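Local structure of class II aldolase/adducin N-terminal domain-containing protein (Thermoplasma acidophilum, 3M4R) at residues V20-G23 against S24-G28; G68-S72 against R73-G77; G197-A200 against Y201-I205. The protein is of uncharacterised function but binds zinc through the class II aldolase/adducin domain described here, and as a whole probably acts as an oxidoreductase. All coordinates share one frame; numbering follows the deposited sequence. Where two conformers were deposited one is given.

Overall arrangement
Interaction 1 is the middle of the three: its helix 16-28 meets the loop and strand start of interaction 2 on one flank and the helix 197-215 of interaction 3 on another, while interactions 2 and 3 do not touch and have centres about 19 Å apart. Interaction 1 is mostly buried and relies on backbone bonds, a serine hydroxyl and apolar packing. Interaction 2 shapes the entry into edge strand 75-79, with a buried Ile-Phe side and an exposed Asp-Arg side. Interaction 3 also divides its helix, into one direct and one water-linked charged pair and a buried tyrosine, alanine and histidine. All three belong to one class II aldolase domain.

Interaction 1: V20-G23 against S24-G28; sequences VVYG and SRLIG
Helix 16-28 of the class II aldolase domain brings Val20 to Ser24 and Val21 to Arg25 one turn apart, with i to i+4 backbone bonds as its frame. The carbonyl oxygen Val20 O is gripped twice: Ser24 N donates at 3.0 Å and Ser24 OG at 2.7 Å, reaching it from opposite faces of the carbonyl plane. The hydroxyl can fold back in this way because OG stands beside its own backbone N (chi1 -64°), which carries it back to Val20 O. Serine suits the buried spot, being small, and its OG also hydrogen-bonds to Thr41 OG1 of strand 40-48.

On the neighbouring face Val21 and Arg25 run side by side. Val21 CG1 lies over one face of the guanidinium, offset toward its rim and tightly packed at 3.2 Å from Arg25 NE. The extended arginine thus uses its flat surface for apolar contact while NE bonds to Ile70 O in the loop beyond. Farther round, Leu26 CD1 touches the Tyr22 ring at CE2, 3.8 Å away. That ring is also met edge-to-face by Trp8, and its hydroxyl bonds to Ala9 N, so an amphipathic residue serves well at this partly exposed edge. Ile27 N continues the ladder to Gly23 O at 3.1 Å, and the Ile27 side chain, about 11 Å from the zinc ion, packs on Tyr201 of helix 197-215. Through Val20 and Ser24 the helix lies with its buried face against the central sheet, as helices do in the layered alpha/beta AraD-like domain.

Interaction 2: G68-S72 against R73-G77; sequences GTIDS and RGFTG
Asp71 carries CG between its backbone N and carbonyl carbon (chi1 70°), which turns the carboxylate toward the residues that follow, and a bend at chi3 of Arg73 (-43°) swings NE round to meet it. Arg73 NE points almost straight at Asp71 OD1, 3.2 Å away, and meets the syn lone pair of that oxygen, which lies in the guanidinium plane. The two flat groups are nevertheless turned 59° apart, and the second oxygen fares worse: Asp71 OD2 receives only weak bonds, one of them from Arg73 NH2 at 3.4 Å. Arg73 was modelled in two conformers, so this salt bridge holds for the one described and may not be permanent.

Asp71 OD1 also takes a bond from the main-chain Arg73 N at 2.9 Å, making an Asx turn, closed by a weak bond, that leads into a 3-10 turn. With an alanine at Asp71, the guanidinium of Arg73 would probably lose its mate and be free to swing, and the turn its side-chain brace. The 3-10 turn continues through i to i+3 bonds, Gly74 N to Asp71 O at 2.9 Å and Phe75 N to Ser72 O at 3.2 Å. It delivers the chain into edge strand 75-79 of the domain's sheet. A water ties the junction by donating to Ser72 O at 2.7 Å and also to Phe75 O.

On the buried side Ile70 crosses Phe75 at about a right angle, its CD1 3.5 Å from Phe75 CE1. Gly74 suits this tight turn, since a CB there would probably run into Ile70 CG1. The phenylalanine ring then packs on Val20 and Ser24 of helix 16-28.

Interaction 3: G197-A200 against Y201-I205; sequences GKEA and YDRHI
Lys198 and Asp202, one helical turn apart, form a short salt bridge, Lys198 NZ to Asp202 OD2 at 2.6 Å, using the syn lone pair of that oxygen. The lysine chain runs extended until its last torsion (chi4 -64°) turns the ammonium in to the edge of the carboxylate, and its CG already lies 3.4 Å from the same Asp202 OD2. A water closes the ring, accepting from Lys198 NZ and donating to Asp202 OD1 at 2.6 Å. Beneath them Asp202 N bonds to Lys198 O.

Glu199 and Arg203 run side by side on the next strip, yet their charges do not join directly: Glu199 OE1 is 4.1 Å from Arg203 NH1 and well out of the guanidinium plane. A second water spans the gap, donating to Glu199 OE1 at 2.5 Å and accepting from Arg203 NH1 at 2.9 Å. Lysine suits the exposed position 198, whereas the long arginine spans from the helix to the end of strand 189-194.

Outside the pairs, Asn6 ND2 holds Asp202 OD1 and Asp195 N holds Glu199 OE1, while Arg203 NE makes a salt bridge with Asp181 OD1 and NH1 hydrogen-bonds to Phe193 O. On the inner surface, Ala200 is small enough to lie close to Met129, and its carbonyl oxygen accepts from His204 N at 3.0 Å and from Thr192 OG1. The His204 ring is pinned by Thr192 OG1 and by Ser131 OG, whose residue falls between zinc ligands His130 and His132 in sequence. This is an amphipathic helix lying on strands 127-131 and 189-194, its His204 a second-shell neighbour, through Ser131, of the zinc ligands.

Interaction 1: V20-G23 against S24-G28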
loop_
_atom_site.group_PDB
_atom_site.type_symbol
_atom_site.label_atom_id
_atom_site.label_comp_id
_atom_site.label_asym_id
_atom_site.label_seq_id
_atom_site.Cartn_x
_atom_site.Cartn_y
_atom_site.Cartn_z
ATOM N N VAL A 20 9.611 -1.607 -7.344
ATOM C CA VAL A 20 8.306 -1.043 -6.978
ATOM C C VAL A 20 7.592 -0.455 -8.191
ATOM O O VAL A 20 6.368 -0.559 -8.259
ATOM C CB VAL A 20 8.385 0.031 -5.818
ATOM C CG1 VAL A 20 8.840 1.432 -6.304
ATOM C CG2 VAL A 20 7.009 0.104 -5.084
ATOM N N VAL A 21 8.344 0.136 -9.141
ATOM C CA VAL A 21 7.745 0.702 -10.376
ATOM C C VAL A 21 7.109 -0.457 -11.161
ATOM O O VAL A 21 5.966 -0.379 -11.628
ATOM C CB VAL A 21 8.795 1.473 -11.256
ATOM C CG1 VAL A 21 8.330 1.626 -12.728
ATOM C CG2 VAL A 21 9.133 2.898 -10.641
ATOM N N TYR A 22 7.857 -1.536 -11.281
ATOM C CA TYR A 22 7.380 -2.710 -11.986
ATOM C C TYR A 22 6.078 -3.240 -11.417
ATOM O O TYR A 22 5.122 -3.436 -12.145
ATOM C CB TYR A 22 8.448 -3.791 -11.988
ATOM C CG TYR A 22 8.012 -4.987 -12.767
ATOM C CD1 TYR A 22 7.918 -4.935 -14.147
ATOM C CD2 TYR A 22 7.654 -6.170 -12.116
ATOM C CE1 TYR A 22 7.507 -6.038 -14.866
ATOM C CE2 TYR A 22 7.243 -7.256 -12.812
ATOM C CZ TYR A 22 7.161 -7.193 -14.191
ATOM O OH TYR A 22 6.742 -8.310 -14.878
ATOM N N GLY A 23 6.028 -3.405 -10.105
ATOM C CA GLY A 23 4.827 -3.875 -9.442
ATOM C C GLY A 23 3.653 -2.932 -9.642
ATOM O O GLY A 23 2.539 -3.369 -9.846
ATOM N N SER A 24 3.938 -1.635 -9.566
ATOM C CA SER A 24 2.919 -0.604 -9.697
ATOM C C SER A 24 2.299 -0.679 -11.060
ATOM O O SER A 24 1.092 -0.650 -11.205
ATOM C CB SER A 24 3.553 0.745 -9.484
ATOM O OG SER A 24 4.034 0.792 -8.161
ATOM N N ARG A 25 3.138 -0.792 -12.064
ATOM C CA ARG A 25 2.646 -0.909 -13.443
ATOM C C ARG A 25 1.708 -2.103 -13.632
ATOM O O ARG A 25 0.662 -1.963 -14.271
ATOM C CB ARG A 25 3.812 -0.952 -14.403
ATOM C CG ARG A 25 4.524 0.393 -14.507
ATOM C CD ARG A 25 5.836 0.242 -15.219
ATOM N NE ARG A 25 6.483 1.531 -15.396
ATOM C CZ ARG A 25 7.634 1.727 -16.039
ATOM N NH1 ARG A 25 8.256 0.722 -16.641
ATOM N NH2 ARG A 25 8.131 2.952 -16.146
ATOM N N LEU A 26 2.066 -3.260 -13.084
ATOM C CA LEU A 26 1.220 -4.470 -13.183
ATOM C C LEU A 26 -0.155 -4.248 -12.543
ATOM O O LEU A 26 -1.142 -4.547 -13.126
ATOM C CB LEU A 26 1.886 -5.647 -12.483
ATOM C CG LEU A 26 3.080 -6.280 -13.200
ATOM C CD1 LEU A 26 3.472 -7.546 -12.467
ATOM C CD2 LEU A 26 2.786 -6.596 -14.650
ATOM N N ILE A 27 -0.188 -3.672 -11.350
ATOM C CA ILE A 27 -1.427 -3.397 -10.656
ATOM C C ILE A 27 -2.283 -2.382 -11.421
ATOM O O ILE A 27 -3.493 -2.565 -11.550
ATOM C CB ILE A 27 -1.136 -2.818 -9.266
ATOM C CG1 ILE A 27 -0.523 -3.879 -8.352
ATOM C CG2 ILE A 27 -2.391 -2.236 -8.619
ATOM C CD1 ILE A 27 -1.273 -5.146 -8.306
ATOM N N GLY A 28 -1.667 -1.288 -11.882
ATOM C CA GLY A 28 -2.393 -0.238 -12.613
ATOM C C GLY A 28 -2.803 -0.672 -14.010
ATOM O O GLY A 28 -3.572 0.011 -14.661
#

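Interaction 2: G68-S72 against R73-G77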
loop_
_atom_site.group_PDB
_atom_site.type_symbol
_atom_site.label_atom_id
_atom_site.label_comp_id
_atom_site.label_asym_id
_atom_site.label_seq_id
_atom_site.Cartn_x
_atom_site.Cartn_y
_atom_site.Cartn_z
ATOM N N GLY A 68 -0.331 2.954 -13.199
ATOM C CA GLY A 68 -0.234 2.182 -14.467
ATOM C C GLY A 68 0.967 2.539 -15.342
ATOM O O GLY A 68 1.564 1.651 -15.976
ATOM N N THR A 69 1.324 3.830 -15.341
ATOM C CA THR A 69 2.371 4.388 -16.193
ATOM C C THR A 69 3.452 5.065 -15.346
ATOM O O THR A 69 4.195 5.904 -15.815
ATOM C CB THR A 69 1.751 5.394 -17.210
ATOM O OG1 THR A 69 1.101 6.441 -16.503
ATOM C CG2 THR A 69 0.722 4.710 -18.075
ATOM N N ILE A 70 3.573 4.640 -14.097
ATOM C CA ILE A 70 4.459 5.307 -13.169
ATOM C C ILE A 70 5.934 5.037 -13.563
ATOM O O ILE A 70 6.248 4.069 -14.269
ATOM C CB ILE A 70 4.161 4.890 -11.737
ATOM C CG1 ILE A 70 4.604 5.996 -10.741
ATOM C CG2 ILE A 70 4.810 3.527 -11.405
ATOM C CD1 ILE A 70 3.915 5.854 -9.391
ATOM N N ASP A 71 6.798 5.954 -13.159
ATOM C CA ASP A 71 8.242 5.780 -13.270
ATOM C C ASP A 71 8.883 6.230 -11.967
ATOM O O ASP A 71 8.183 6.462 -10.987
ATOM C CB ASP A 71 8.818 6.475 -14.529
ATOM C CG ASP A 71 8.798 7.966 -14.461
ATOM O OD1 ASP A 71 8.635 8.592 -13.365
ATOM O OD2 ASP A 71 8.977 8.556 -15.555
ATOM N N SER A 72 10.210 6.286 -11.931
ATOM C CA SER A 72 10.894 6.508 -10.650
ATOM C C SER A 72 10.504 7.840 -10.040
ATOM O O SER A 72 10.455 7.959 -8.809
ATOM C CB SER A 72 12.422 6.433 -10.798
ATOM O OG SER A 72 12.882 7.172 -11.919
ATOM N N ARG A 73 10.193 8.824 -10.891
ATOM C CA ARG A 73 9.759 10.155 -10.456
ATOM C C ARG A 73 8.492 10.107 -9.646
ATOM O O ARG A 73 8.196 11.024 -8.895
ATOM C CB ARG A 73 9.470 11.093 -11.648
ATOM C CG ARG A 73 10.666 11.564 -12.414
ATOM C CD ARG A 73 10.192 12.342 -13.641
ATOM N NE ARG A 73 9.071 11.659 -14.288
ATOM C CZ ARG A 73 8.315 12.192 -15.234
ATOM N NH1 ARG A 73 8.538 13.424 -15.658
ATOM N NH2 ARG A 73 7.337 11.484 -15.762
ATOM N N GLY A 74 7.703 9.052 -9.833
ATOM C CA GLY A 74 6.464 8.935 -9.120
ATOM C C GLY A 74 6.561 8.458 -7.710
ATOM O O GLY A 74 5.530 8.172 -7.130
ATOM N N PHE A 75 7.772 8.301 -7.168
ATOM C CA PHE A 75 7.967 7.819 -5.817
ATOM C C PHE A 75 8.677 8.876 -5.016
ATOM O O PHE A 75 9.830 9.218 -5.300
ATOM C CB PHE A 75 8.688 6.476 -5.797
ATOM C CG PHE A 75 7.792 5.391 -6.289
ATOM C CD1 PHE A 75 7.679 5.147 -7.669
ATOM C CD2 PHE A 75 6.913 4.755 -5.417
ATOM C CE1 PHE A 75 6.742 4.199 -8.149
ATOM C CE2 PHE A 75 5.972 3.810 -5.894
ATOM C CZ PHE A 75 5.888 3.537 -7.260
ATOM N N THR A 76 7.989 9.367 -4.008
ATOM C CA THR A 76 8.476 10.499 -3.187
ATOM C C THR A 76 9.061 9.858 -1.944
ATOM O O THR A 76 8.477 8.914 -1.368
ATOM C CB THR A 76 7.350 11.467 -2.906
ATOM O OG1 THR A 76 7.067 12.236 -4.111
ATOM C CG2 THR A 76 7.640 12.468 -1.686
ATOM N N GLY A 77 10.236 10.354 -1.537
ATOM C CA GLY A 77 10.960 9.829 -0.380
ATOM C C GLY A 77 10.508 10.440 0.925
ATOM O O GLY A 77 10.611 11.673 1.086
HETATM O O HOH W 1 12.119 8.260 -6.690
#

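Interaction 3: G197-A200 against Y201-I205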
loop_
_atom_site.group_PDB
_atom_site.type_symbol
_atom_site.label_atom_id
_atom_site.label_comp_id
_atom_site.label_asym_id
_atom_site.label_seq_id
_atom_site.Cartn_x
_atom_site.Cartn_y
_atom_site.Cartn_z
ATOM N N GLY A 197 8.794 -7.448 -4.143
ATOM C CA GLY A 197 7.646 -6.950 -4.883
ATOM C C GLY A 197 6.747 -8.111 -5.279
ATOM O O GLY A 197 5.534 -8.044 -5.097
ATOM N N LYS A 198 7.346 -9.201 -5.792
ATOM C CA LYS A 198 6.564 -10.328 -6.255
ATOM C C LYS A 198 5.675 -10.878 -5.139
ATOM O O LYS A 198 4.510 -11.210 -5.372
ATOM C CB LYS A 198 7.477 -11.465 -6.797
ATOM C CG LYS A 198 6.720 -12.583 -7.531
ATOM C CD LYS A 198 7.683 -13.597 -8.164
ATOM C CE LYS A 198 6.952 -14.710 -8.911
ATOM N NZ LYS A 198 6.125 -15.526 -7.990
ATOM N N GLU A 199 6.236 -11.029 -3.941
ATOM C CA GLU A 199 5.489 -11.560 -2.792
ATOM C C GLU A 199 4.247 -10.729 -2.522
ATOM O O GLU A 199 3.166 -11.269 -2.337
ATOM C CB GLU A 199 6.344 -11.585 -1.522
ATOM C CG GLU A 199 6.958 -12.914 -1.155
ATOM C CD GLU A 199 7.906 -12.791 0.024
ATOM O OE1 GLU A 199 7.815 -11.798 0.827
ATOM O OE2 GLU A 199 8.762 -13.662 0.139
ATOM N N ALA A 200 4.413 -9.408 -2.450
ATOM C CA ALA A 200 3.275 -8.516 -2.215
ATOM C C ALA A 200 2.247 -8.608 -3.352
ATOM O O ALA A 200 1.038 -8.634 -3.107
ATOM C CB ALA A 200 3.760 -7.032 -2.049
ATOM N N TYR A 201 2.752 -8.640 -4.581
ATOM C CA TYR A 201 1.911 -8.750 -5.780
ATOM C C TYR A 201 1.160 -10.065 -5.811
ATOM O O TYR A 201 -0.041 -10.101 -5.996
ATOM C CB TYR A 201 2.746 -8.703 -7.055
ATOM C CG TYR A 201 1.908 -8.851 -8.312
ATOM C CD1 TYR A 201 1.109 -7.799 -8.741
ATOM C CD2 TYR A 201 1.893 -10.035 -9.056
ATOM C CE1 TYR A 201 0.312 -7.913 -9.882
ATOM C CE2 TYR A 201 1.087 -10.164 -10.219
ATOM C CZ TYR A 201 0.307 -9.079 -10.617
ATOM O OH TYR A 201 -0.499 -9.135 -11.733
ATOM N N ASP A 202 1.872 -11.167 -5.692
ATOM C CA ASP A 202 1.189 -12.473 -5.778
ATOM C C ASP A 202 0.073 -12.556 -4.725
ATOM O O ASP A 202 -1.008 -13.106 -4.987
ATOM C CB ASP A 202 2.176 -13.645 -5.592
ATOM C CG ASP A 202 3.136 -13.847 -6.800
ATOM O OD1 ASP A 202 2.904 -13.292 -7.916
ATOM O OD2 ASP A 202 4.116 -14.624 -6.626
ATOM N N ARG A 203 0.340 -12.036 -3.523
ATOM C CA ARG A 203 -0.658 -12.046 -2.463
ATOM C C ARG A 203 -1.844 -11.202 -2.852
ATOM O O ARG A 203 -2.990 -11.573 -2.548
ATOM C CB ARG A 203 -0.115 -11.518 -1.135
ATOM C CG ARG A 203 0.815 -12.473 -0.433
ATOM C CD ARG A 203 1.631 -11.886 0.712
ATOM N NE ARG A 203 2.331 -12.986 1.388
ATOM C CZ ARG A 203 3.417 -12.888 2.136
ATOM N NH1 ARG A 203 3.974 -11.731 2.359
ATOM N NH2 ARG A 203 3.949 -13.983 2.663
ATOM N N HIS A 204 -1.595 -10.084 -3.534
ATOM C CA HIS A 204 -2.699 -9.233 -3.961
ATOM C C HIS A 204 -3.625 -9.958 -4.959
ATOM O O HIS A 204 -4.853 -9.939 -4.829
ATOM C CB HIS A 204 -2.165 -7.952 -4.588
ATOM C CG HIS A 204 -2.975 -6.746 -4.246
ATOM N ND1 HIS A 204 -2.701 -5.957 -3.142
ATOM C CD2 HIS A 204 -4.042 -6.180 -4.857
ATOM C CE1 HIS A 204 -3.610 -4.991 -3.062
ATOM N NE2 HIS A 204 -4.410 -5.080 -4.108
ATOM N N ILE A 205 -3.022 -10.580 -5.966
ATOM C CA ILE A 205 -3.797 -11.262 -7.012
ATOM C C ILE A 205 -4.594 -12.415 -6.428
ATOM O O ILE A 205 -5.795 -12.532 -6.688
ATOM C CB ILE A 205 -2.898 -11.756 -8.173
ATOM C CG1 ILE A 205 -2.231 -10.580 -8.895
ATOM C CG2 ILE A 205 -3.699 -12.632 -9.164
ATOM C CD1 ILE A 205 -3.204 -9.476 -9.325
HETATM O O HOH W 2 3.831 -14.784 -9.894
HETATM O O HOH W 3 6.771 -12.189 3.044
#